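Local coordinates for amyloid-like protein 1 (Homo sapiens, PDB 3PMR), which probably acts in cell adhesion as a member of the amyloid precursor protein family, through an E2 domain that forms dimers and is associated with heparin binding, at residues Q44-E47 and V48-W52; N71-F74 and Q75-Q79; D36-E39 and R40-Q44; Y151-V154 and A155-P159. All blocks are in the same frame, centred on the assembly; numbering follows the deposited sequence.

Interaction 1 (Q44-E47 and V48-W52); sequences QINE and VMREW
E47 and E51, one turn apart on helix 26-56, bring their carboxylates together on the outer side of the helix. Their OE2 atoms lie 2.5 Å apart with the two planes turned by 57°; so close an approach suggests that one acid holds a proton. The E47 chain bends at chi2 (48°), carrying its carboxylate forward to E51, whose CG comes within 3.1 Å of E47 OE2. On the next flank the carboxamide of N46 meets the edge of the R50 guanidinium: ND2 lies 3.6 Å from NH2, both nitrogens being donors, and the R50 end is poorly ordered. The buried flank is apolar, with I45 and M49 side by side and pointing the same way, I45 CG2 being 4.0 Å from M49 CG. Beneath the side chains, the amides of V48, M49, R50 and E51 bond to the carbonyls of Q44, I45, N46 and E47, the M49 N to I45 O bond being 2.8 Å long. V48 CG2 sits 3.3 Å from Q44 O. Outward from this turn, I45 and V48 rest on L81 and L78 of helix 64-119, while I45 and M49 also meet Y151 and L173 of the second subunit.

Interaction 2 (N71-F74 and Q75-Q79); sequences NEHF and QSILQ
One turn of the long helix 64-119, close to its N-terminal end, sets H73 against I77 in a contact between residues four apart. I77 CG1 lies over one face of the imidazole, and CD1 reaches 3.4 Å from H73 CE1. CG1 also sits 3.3 Å from H73 O, the carbonyl that accepts the I77 amide, so backbone and side chain of I77 both lean on H73. The same imidazole presents its ND1 edge to its neighbour F74, with ND1 3.7 Å above the phenyl plane and over its centre. Across the helix, Q75 CG passes 3.2 Å from N71 O. A bend at chi2 (-60°) then turns the carboxamide away from that carbonyl, and its OE1 is bonded to R166 of the second subunit. L78 CG lies 3.4 Å from F74 O, itself bonded to L78 N at 2.9 Å. The amides of Q75 and S76 bond likewise to the carbonyls of N71 and E72. Next to this turn runs helix 26-56: the F74 ring stacks on W52 and its side chain touches A55, while L78 packs on V48 and W52 and also meets Y151 of the second subunit.

Interaction 3 (D36-E39 and R40-Q44); sequences DLEE and RRMRQ
L37 lays its CD2 methyl over one face of the R40 guanidinium, 3.7 Å from NH1. The two side chains run side by side, and a bend at chi3 (-62°) of R40 swings its flat end across the leucine. E38 and M42 make a similar pair: the thioether SD lies 3.8 Å from E38 CG, while the E38 carboxylate goes on to a salt bridge with R149 of the second subunit. E39 and R43 have their charged ends 4.5 Å apart (OE2 to NH2), too far for a salt bridge. One water closes the gap, donating to E39 OE2 at 2.7 Å and accepting from R43 NH2 at 2.8 Å at the edge of the guanidinium, in its plane. R41 is buried and faces helix 64-119. Its CG passes 3.0 Å from L37 O, and NH1 bonds to Q44 OE1 at 2.9 Å in the plane of that amide, though the N-H angle of 134° is bent. On helix 64-119, R41 NE forms a salt bridge with E88 and NH1 also bonds to Q84. With a leucine in place of R41, E88 would probably lose this salt bridge, and the Q44 amide would probably be freer to turn. The arrangement belongs to the antiparallel helix pair 26-56 and 64-119 of the E2 domain, with R41 joining the two helices and E38 reaching the second subunit.

Interaction 4 (Y151-V154 and A155-P159); sequences YQHV and AAVDP. With PO4 (phosphate ion), chain D.
H153 and V157 stand one turn apart at the C-terminal end of helix 126-157, where the chain turns through D158 into helix 159-187. V157 CG2 lies over one face of the imidazole, 4.0 Å from H153 NE2, and the two side chains cross obliquely. With CG1 anti to the carbonyl carbon (chi1 -52°), CG2 falls between backbone N and carbonyl carbon and faces the ring. The ring edge serves another partner: ND1 donates to phosphate O1, which lies in the ring plane at 2.9 Å, along a nearly straight N-H (161°). Q152, the residue before it, approaches the same ion with its carboxamide, NE2 donating to O2 at 2.9 Å; a bend at chi2 (-85°) brings the amide there. The second N-H has use too, since NE2 also bonds to R149 O one turn earlier. A leucine at Q152 would probably leave phosphate O2 without this donor and R149 O without its side-chain mate. The ion, probably from the crystallisation liquor, is also held by R89 of the second subunit, so it bridges the dimer. Y151 points to other surroundings, its ring on M165 and V169 of helix 159-187 and its OH bonded to E82 of the second subunit. V154 CG1 comes within 3.5 Å of D158 O. In the last turn V154 O accepts a weak bond from V157 N and a short one from D158 N, at 2.6 Å.

Overall arrangement
Interactions 1 and 3 follow each other on helix 26-56, share Q44 and have centres about 12 Å apart. Interaction 2 lies on the antiparallel helix 64-119, with its centre about 11 Å from that of interaction 1. These two touch at W52 and F74, where CD1 of W52 is 3.3 Å from CD2 of F74. Interaction 4 is remote within the chain, its nearest atoms about 15 Å from interaction 3 and about 20 Å from interaction 1. The dimer closes that gap: Y151 of one subunit meets I45 and L78 of the other, and Q152 meets E38. A phosphate also lies about 3 Å from the E38 side chain.

Interaction 1 (Q44-E47 and V48-W52)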
loop_
_atom_site.group_PDB
_atom_site.type_symbol
_atom_site.label_atom_id
_atom_site.label_comp_id
_atom_site.label_asym_id
_atom_site.label_seq_id
_atom_site.Cartn_x
_atom_site.Cartn_y
_atom_site.Cartn_z
ATOM N N GLN B 44 14.054 -7.812 13.964
ATOM C CA GLN B 44 13.674 -8.149 15.336
ATOM C C GLN B 44 12.909 -9.466 15.359
ATOM O O GLN B 44 13.134 -10.304 16.215
ATOM C CB GLN B 44 12.801 -7.048 15.944
ATOM C CG GLN B 44 13.541 -5.759 16.226
ATOM C CD GLN B 44 12.605 -4.617 16.614
ATOM O OE1 GLN B 44 11.412 -4.820 16.855
ATOM N NE2 GLN B 44 13.150 -3.411 16.678
ATOM N N ILE B 45 11.995 -9.637 14.417
ATOM C CA ILE B 45 11.220 -10.865 14.336
ATOM C C ILE B 45 12.170 -12.032 14.099
ATOM O O ILE B 45 12.042 -13.091 14.702
ATOM C CB ILE B 45 10.220 -10.834 13.163
ATOM C CG1 ILE B 45 9.184 -9.730 13.386
ATOM C CG2 ILE B 45 9.556 -12.194 13.018
ATOM C CD1 ILE B 45 8.260 -9.490 12.203
ATOM N N ASN B 46 13.117 -11.837 13.196
ATOM C CA ASN B 46 14.041 -12.899 12.902
ATOM C C ASN B 46 14.854 -13.277 14.148
ATOM O O ASN B 46 15.002 -14.443 14.452
ATOM C CB ASN B 46 14.956 -12.497 11.749
ATOM C CG ASN B 46 15.676 -13.687 11.160
ATOM O OD1 ASN B 46 15.049 -14.666 10.744
ATOM N ND2 ASN B 46 16.996 -13.622 11.138
ATOM N N GLU B 47 15.350 -12.285 14.875
ATOM C CA GLU B 47 16.132 -12.539 16.083
ATOM C C GLU B 47 15.302 -13.301 17.120
ATOM O O GLU B 47 15.801 -14.213 17.774
ATOM C CB GLU B 47 16.640 -11.216 16.662
ATOM C CG GLU B 47 17.310 -11.314 18.037
ATOM C CD GLU B 47 18.356 -12.431 18.130
ATOM O OE1 GLU B 47 19.164 -12.587 17.187
ATOM O OE2 GLU B 47 18.379 -13.150 19.154
ATOM N N VAL B 48 14.034 -12.933 17.266
ATOM C CA VAL B 48 13.179 -13.620 18.219
ATOM C C VAL B 48 12.902 -15.044 17.764
ATOM O O VAL B 48 12.884 -15.964 18.577
ATOM C CB VAL B 48 11.830 -12.899 18.406
ATOM C CG1 VAL B 48 10.906 -13.746 19.273
ATOM C CG2 VAL B 48 12.056 -11.534 19.053
ATOM N N MET B 49 12.684 -15.231 16.464
ATOM C CA MET B 49 12.396 -16.565 15.939
ATOM C C MET B 49 13.596 -17.489 16.114
ATOM O O MET B 49 13.440 -18.676 16.385
ATOM C CB MET B 49 12.002 -16.487 14.455
ATOM C CG MET B 49 10.599 -15.888 14.199
ATOM S SD MET B 49 9.220 -16.944 14.739
ATOM C CE MET B 49 7.792 -15.872 14.418
ATOM N N ARG B 50 14.788 -16.928 15.963
ATOM C CA ARG B 50 16.022 -17.685 16.110
ATOM C C ARG B 50 16.188 -18.138 17.566
ATOM O O ARG B 50 16.549 -19.280 17.830
ATOM C CB ARG B 50 17.200 -16.805 15.687
ATOM C CG ARG B 50 18.557 -17.473 15.710
ATOM C CD ARG B 50 19.626 -16.473 15.284
ATOM N NE ARG B 50 19.400 -15.993 13.922
ATOM C CZ ARG B 50 19.751 -16.656 12.823
ATOM N NH1 ARG B 50 20.357 -17.834 12.914
ATOM N NH2 ARG B 50 19.485 -16.145 11.628
ATOM N N GLU B 51 15.919 -17.230 18.502
ATOM C CA GLU B 51 16.025 -17.533 19.923
ATOM C C GLU B 51 15.011 -18.607 20.265
ATOM O O GLU B 51 15.307 -19.554 20.991
ATOM C CB GLU B 51 15.754 -16.279 20.757
ATOM C CG GLU B 51 16.942 -15.345 20.879
ATOM C CD GLU B 51 16.582 -14.042 21.563
ATOM O OE1 GLU B 51 15.576 -14.018 22.306
ATOM O OE2 GLU B 51 17.308 -13.044 21.366
ATOM N N TRP B 52 13.808 -18.457 19.728
ATOM C CA TRP B 52 12.747 -19.426 19.957
ATOM C C TRP B 52 13.164 -20.824 19.473
ATOM O O TRP B 52 12.949 -21.813 20.170
ATOM C CB TRP B 52 11.484 -18.969 19.230
ATOM C CG TRP B 52 10.260 -19.734 19.578
ATOM C CD1 TRP B 52 10.121 -20.678 20.555
ATOM C CD2 TRP B 52 8.985 -19.619 18.942
ATOM N NE1 TRP B 52 8.833 -21.164 20.565
ATOM C CE2 TRP B 52 8.116 -20.529 19.583
ATOM C CE3 TRP B 52 8.488 -18.828 17.891
ATOM C CZ2 TRP B 52 6.777 -20.680 19.202
ATOM C CZ3 TRP B 52 7.156 -18.978 17.514
ATOM C CH2 TRP B 52 6.316 -19.898 18.170
#

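Interaction 2 (N71-F74 and Q75-Q79)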
loop_
_atom_site.group_PDB
_atom_site.type_symbol
_atom_site.label_atom_id
_atom_site.label_comp_id
_atom_site.label_asym_id
_atom_site.label_seq_id
_atom_site.Cartn_x
_atom_site.Cartn_y
_atom_site.Cartn_z
ATOM N N ASN B 71 7.193 -21.907 26.156
ATOM C CA ASN B 71 6.385 -21.482 25.009
ATOM C C ASN B 71 5.671 -20.196 25.376
ATOM O O ASN B 71 5.459 -19.323 24.538
ATOM C CB ASN B 71 5.355 -22.541 24.656
ATOM C CG ASN B 71 5.917 -23.926 24.744
ATOM O OD1 ASN B 71 6.509 -24.437 23.795
ATOM N ND2 ASN B 71 5.755 -24.545 25.904
ATOM N N GLU B 72 5.293 -20.108 26.642
ATOM C CA GLU B 72 4.605 -18.938 27.167
ATOM C C GLU B 72 5.501 -17.725 26.967
ATOM O O GLU B 72 5.049 -16.659 26.578
ATOM C CB GLU B 72 4.335 -19.134 28.657
ATOM C CG GLU B 72 2.998 -18.653 29.127
ATOM C CD GLU B 72 2.718 -19.108 30.547
ATOM O OE1 GLU B 72 3.225 -18.458 31.488
ATOM O OE2 GLU B 72 2.010 -20.126 30.718
ATOM N N HIS B 73 6.784 -17.920 27.226
ATOM C CA HIS B 73 7.764 -16.869 27.096
ATOM C C HIS B 73 7.863 -16.260 25.695
ATOM O O HIS B 73 7.875 -15.034 25.554
ATOM C CB HIS B 73 9.130 -17.395 27.524
ATOM C CG HIS B 73 10.239 -16.401 27.372
ATOM N ND1 HIS B 73 11.163 -16.462 26.351
ATOM C CD2 HIS B 73 10.584 -15.324 28.119
ATOM C CE1 HIS B 73 12.029 -15.473 26.477
ATOM N NE2 HIS B 73 11.699 -14.767 27.543
ATOM N N PHE B 74 7.923 -17.102 24.667
ATOM C CA PHE B 74 8.043 -16.611 23.296
ATOM C C PHE B 74 6.739 -16.079 22.719
ATOM O O PHE B 74 6.749 -15.115 21.959
ATOM C CB PHE B 74 8.666 -17.707 22.400
ATOM C CG PHE B 74 10.136 -17.908 22.671
ATOM C CD1 PHE B 74 11.061 -16.939 22.284
ATOM C CD2 PHE B 74 10.587 -19.007 23.405
ATOM C CE1 PHE B 74 12.396 -17.049 22.646
ATOM C CE2 PHE B 74 11.928 -19.129 23.774
ATOM C CZ PHE B 74 12.837 -18.148 23.387
ATOM N N GLN B 75 5.618 -16.700 23.082
ATOM C CA GLN B 75 4.316 -16.237 22.599
ATOM C C GLN B 75 4.112 -14.828 23.106
ATOM O O GLN B 75 3.588 -13.959 22.409
ATOM C CB GLN B 75 3.177 -17.104 23.140
ATOM C CG GLN B 75 3.118 -18.518 22.551
ATOM C CD GLN B 75 2.931 -18.513 21.030
ATOM O OE1 GLN B 75 2.191 -17.685 20.503
ATOM N NE2 GLN B 75 3.585 -19.450 20.324
ATOM N N SER B 76 4.514 -14.619 24.351
ATOM C CA SER B 76 4.373 -13.319 24.946
ATOM C C SER B 76 5.260 -12.276 24.314
ATOM O O SER B 76 4.846 -11.129 24.156
ATOM C CB SER B 76 4.676 -13.365 26.426
ATOM O OG SER B 76 4.656 -12.042 26.926
ATOM N N ILE B 77 6.495 -12.651 23.998
ATOM C CA ILE B 77 7.404 -11.699 23.376
ATOM C C ILE B 77 6.864 -11.307 22.007
ATOM O O ILE B 77 6.938 -10.149 21.613
ATOM C CB ILE B 77 8.816 -12.284 23.198
ATOM C CG1 ILE B 77 9.519 -12.381 24.555
ATOM C CG2 ILE B 77 9.636 -11.403 22.268
ATOM C CD1 ILE B 77 10.908 -13.001 24.475
ATOM N N LEU B 78 6.314 -12.277 21.285
ATOM C CA LEU B 78 5.771 -12.000 19.961
ATOM C C LEU B 78 4.493 -11.160 20.063
ATOM O O LEU B 78 4.167 -10.404 19.156
ATOM C CB LEU B 78 5.485 -13.300 19.213
ATOM C CG LEU B 78 6.716 -14.073 18.714
ATOM C CD1 LEU B 78 6.267 -15.434 18.172
ATOM C CD2 LEU B 78 7.449 -13.274 17.646
ATOM N N GLN B 79 3.776 -11.301 21.170
ATOM C CA GLN B 79 2.556 -10.530 21.399
ATOM C C GLN B 79 2.968 -9.066 21.536
ATOM O O GLN B 79 2.385 -8.178 20.920
ATOM C CB GLN B 79 1.878 -10.982 22.695
ATOM C CG GLN B 79 0.714 -10.106 23.118
ATOM C CD GLN B 79 -0.609 -10.667 22.671
ATOM O OE1 GLN B 79 -1.121 -11.617 23.264
ATOM N NE2 GLN B 79 -1.168 -10.096 21.612
#

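Interaction 3 (D36-E39 and R40-Q44)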
loop_
_atom_site.group_PDB
_atom_site.type_symbol
_atom_site.label_atom_id
_atom_site.label_comp_id
_atom_site.label_asym_id
_atom_site.label_seq_id
_atom_site.Cartn_x
_atom_site.Cartn_y
_atom_site.Cartn_z
ATOM N N ASP B 36 12.102 1.794 6.308
ATOM C CA ASP B 36 13.043 1.692 7.421
ATOM C C ASP B 36 12.437 0.869 8.559
ATOM O O ASP B 36 13.096 -0.001 9.124
ATOM C CB ASP B 36 13.414 3.072 7.969
ATOM C CG ASP B 36 14.341 3.847 7.043
ATOM O OD1 ASP B 36 15.220 3.221 6.405
ATOM O OD2 ASP B 36 14.205 5.088 6.966
ATOM N N LEU B 37 11.184 1.147 8.897
ATOM C CA LEU B 37 10.520 0.424 9.978
ATOM C C LEU B 37 10.205 -1.022 9.613
ATOM O O LEU B 37 10.181 -1.895 10.485
ATOM C CB LEU B 37 9.233 1.139 10.385
ATOM C CG LEU B 37 9.429 2.504 11.056
ATOM C CD1 LEU B 37 8.069 3.088 11.427
ATOM C CD2 LEU B 37 10.294 2.348 12.296
ATOM N N GLU B 38 9.951 -1.266 8.329
ATOM C CA GLU B 38 9.659 -2.610 7.838
ATOM C C GLU B 38 10.888 -3.482 8.081
ATOM O O GLU B 38 10.797 -4.586 8.621
ATOM C CB GLU B 38 9.360 -2.560 6.332
ATOM C CG GLU B 38 9.172 -3.928 5.676
ATOM C CD GLU B 38 8.940 -3.833 4.173
ATOM O OE1 GLU B 38 7.918 -3.239 3.768
ATOM O OE2 GLU B 38 9.775 -4.346 3.396
ATOM N N GLU B 39 12.033 -2.956 7.665
ATOM C CA GLU B 39 13.326 -3.626 7.793
ATOM C C GLU B 39 13.737 -3.832 9.243
ATOM O O GLU B 39 14.238 -4.895 9.620
ATOM C CB GLU B 39 14.406 -2.803 7.080
ATOM C CG GLU B 39 14.284 -2.792 5.566
ATOM C CD GLU B 39 15.225 -1.797 4.906
ATOM O OE1 GLU B 39 15.405 -1.876 3.670
ATOM O OE2 GLU B 39 15.776 -0.930 5.622
ATOM N N ARG B 40 13.532 -2.805 10.055
ATOM C CA ARG B 40 13.885 -2.874 11.467
ATOM C C ARG B 40 13.087 -3.981 12.161
ATOM O O ARG B 40 13.627 -4.783 12.918
ATOM C CB ARG B 40 13.598 -1.522 12.126
ATOM C CG ARG B 40 13.971 -1.435 13.601
ATOM C CD ARG B 40 13.609 -0.065 14.167
ATOM N NE ARG B 40 14.339 1.009 13.498
ATOM C CZ ARG B 40 14.105 2.304 13.696
ATOM N NH1 ARG B 40 13.156 2.690 14.545
ATOM N NH2 ARG B 40 14.819 3.219 13.046
ATOM N N ARG B 41 11.791 -4.029 11.882
ATOM C CA ARG B 41 10.934 -5.025 12.497
ATOM C C ARG B 41 11.207 -6.436 11.977
ATOM O O ARG B 41 11.126 -7.406 12.732
ATOM C CB ARG B 41 9.467 -4.636 12.298
ATOM C CG ARG B 41 9.106 -3.296 12.960
ATOM C CD ARG B 41 9.471 -3.288 14.451
ATOM N NE ARG B 41 8.964 -2.098 15.131
ATOM C CZ ARG B 41 8.824 -1.991 16.449
ATOM N NH1 ARG B 41 9.155 -3.006 17.239
ATOM N NH2 ARG B 41 8.336 -0.875 16.976
ATOM N N MET B 42 11.528 -6.552 10.694
ATOM C CA MET B 42 11.847 -7.855 10.121
ATOM C C MET B 42 13.057 -8.456 10.855
ATOM O O MET B 42 13.057 -9.641 11.171
ATOM C CB MET B 42 12.126 -7.718 8.615
ATOM C CG MET B 42 10.848 -7.612 7.781
ATOM S SD MET B 42 11.167 -7.164 6.066
ATOM C CE MET B 42 12.176 -8.572 5.553
ATOM N N ARG B 43 14.072 -7.641 11.142
ATOM C CA ARG B 43 15.262 -8.113 11.871
ATOM C C ARG B 43 14.942 -8.545 13.302
ATOM O O ARG B 43 15.520 -9.509 13.811
ATOM C CB ARG B 43 16.339 -7.032 11.952
ATOM C CG ARG B 43 16.956 -6.629 10.642
ATOM C CD ARG B 43 18.256 -5.887 10.893
ATOM N NE ARG B 43 18.592 -5.001 9.783
ATOM C CZ ARG B 43 18.024 -3.815 9.581
ATOM N NH1 ARG B 43 17.095 -3.369 10.419
ATOM N NH2 ARG B 43 18.378 -3.079 8.538
ATOM N N GLN B 44 14.054 -7.812 13.964
ATOM C CA GLN B 44 13.674 -8.149 15.336
ATOM C C GLN B 44 12.909 -9.466 15.359
ATOM O O GLN B 44 13.134 -10.304 16.215
ATOM C CB GLN B 44 12.801 -7.048 15.944
ATOM C CG GLN B 44 13.541 -5.759 16.226
ATOM C CD GLN B 44 12.605 -4.617 16.614
ATOM O OE1 GLN B 44 11.412 -4.820 16.855
ATOM N NE2 GLN B 44 13.150 -3.411 16.678
HETATM O O HOH W 1 17.724 -0.564 7.433
#

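Interaction 4 (Y151-V154 and A155-P159)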
loop_
_atom_site.group_PDB
_atom_site.type_symbol
_atom_site.label_atom_id
_atom_site.label_comp_id
_atom_site.label_asym_id
_atom_site.label_seq_id
_atom_site.Cartn_x
_atom_site.Cartn_y
_atom_site.Cartn_z
ATOM N N TYR B 151 -12.450 6.745 0.558
ATOM C CA TYR B 151 -13.637 5.907 0.662
ATOM C C TYR B 151 -13.389 4.583 -0.081
ATOM O O TYR B 151 -13.663 3.496 0.430
ATOM C CB TYR B 151 -14.816 6.668 0.047
ATOM C CG TYR B 151 -16.122 5.927 0.023
ATOM C CD1 TYR B 151 -16.616 5.289 1.164
ATOM C CD2 TYR B 151 -16.878 5.875 -1.142
ATOM C CE1 TYR B 151 -17.835 4.617 1.136
ATOM C CE2 TYR B 151 -18.085 5.210 -1.183
ATOM C CZ TYR B 151 -18.558 4.583 -0.050
ATOM O OH TYR B 151 -19.735 3.892 -0.136
ATOM N N GLN B 152 -12.860 4.701 -1.288
ATOM C CA GLN B 152 -12.553 3.556 -2.127
ATOM C C GLN B 152 -11.594 2.602 -1.412
ATOM O O GLN B 152 -11.762 1.384 -1.466
ATOM C CB GLN B 152 -11.944 4.042 -3.449
ATOM C CG GLN B 152 -11.383 2.935 -4.327
ATOM C CD GLN B 152 -9.961 2.562 -3.960
ATOM O OE1 GLN B 152 -9.509 1.450 -4.244
ATOM N NE2 GLN B 152 -9.246 3.484 -3.327
ATOM N N HIS B 153 -10.598 3.166 -0.736
ATOM C CA HIS B 153 -9.616 2.373 -0.007
ATOM C C HIS B 153 -10.249 1.636 1.170
ATOM O O HIS B 153 -9.962 0.461 1.403
ATOM C CB HIS B 153 -8.487 3.265 0.515
ATOM C CG HIS B 153 -7.530 2.548 1.414
ATOM N ND1 HIS B 153 -6.559 1.694 0.938
ATOM C CD2 HIS B 153 -7.446 2.497 2.766
ATOM C CE1 HIS B 153 -5.920 1.145 1.956
ATOM N NE2 HIS B 153 -6.439 1.616 3.076
ATOM N N VAL B 154 -11.105 2.333 1.920
ATOM C CA VAL B 154 -11.769 1.726 3.069
ATOM C C VAL B 154 -12.709 0.593 2.605
ATOM O O VAL B 154 -12.744 -0.481 3.210
ATOM C CB VAL B 154 -12.559 2.809 3.891
ATOM C CG1 VAL B 154 -13.442 2.152 4.940
ATOM C CG2 VAL B 154 -11.566 3.760 4.594
ATOM N N ALA B 155 -13.445 0.823 1.520
ATOM C CA ALA B 155 -14.358 -0.186 1.000
ATOM C C ALA B 155 -13.573 -1.412 0.529
ATOM O O ALA B 155 -13.983 -2.551 0.747
ATOM C CB ALA B 155 -15.179 0.392 -0.150
ATOM N N ALA B 156 -12.430 -1.167 -0.099
ATOM C CA ALA B 156 -11.583 -2.241 -0.591
ATOM C C ALA B 156 -11.016 -3.126 0.522
ATOM O O ALA B 156 -10.835 -4.331 0.319
ATOM C CB ALA B 156 -10.434 -1.661 -1.421
ATOM N N VAL B 157 -10.752 -2.554 1.694
ATOM C CA VAL B 157 -10.170 -3.340 2.777
ATOM C C VAL B 157 -10.961 -3.461 4.081
ATOM O O VAL B 157 -10.571 -4.232 4.956
ATOM C CB VAL B 157 -8.755 -2.812 3.137
ATOM C CG1 VAL B 157 -7.895 -2.711 1.887
ATOM C CG2 VAL B 157 -8.858 -1.457 3.821
ATOM N N ASP B 158 -12.067 -2.730 4.213
ATOM C CA ASP B 158 -12.869 -2.754 5.449
ATOM C C ASP B 158 -14.311 -2.291 5.168
ATOM O O ASP B 158 -14.607 -1.095 5.225
ATOM C CB ASP B 158 -12.206 -1.826 6.475
ATOM C CG ASP B 158 -12.755 -2.003 7.876
ATOM O OD1 ASP B 158 -13.695 -2.805 8.061
ATOM O OD2 ASP B 158 -12.241 -1.330 8.795
ATOM N N PRO B 159 -15.235 -3.239 4.916
ATOM C CA PRO B 159 -16.651 -2.988 4.610
ATOM C C PRO B 159 -17.537 -2.300 5.655
ATOM O O PRO B 159 -18.356 -1.445 5.306
ATOM C CB PRO B 159 -17.183 -4.384 4.262
ATOM C CG PRO B 159 -15.918 -5.225 4.027
ATOM C CD PRO B 159 -15.019 -4.682 5.085
HETATM P P PO4 D . -5.851 2.060 -2.643
HETATM O O1 PO4 D . -6.605 1.024 -1.890
HETATM O O2 PO4 D . -6.495 3.391 -2.446
HETATM O O3 PO4 D . -4.448 2.111 -2.150
HETATM O O4 PO4 D . -5.855 1.714 -4.087
#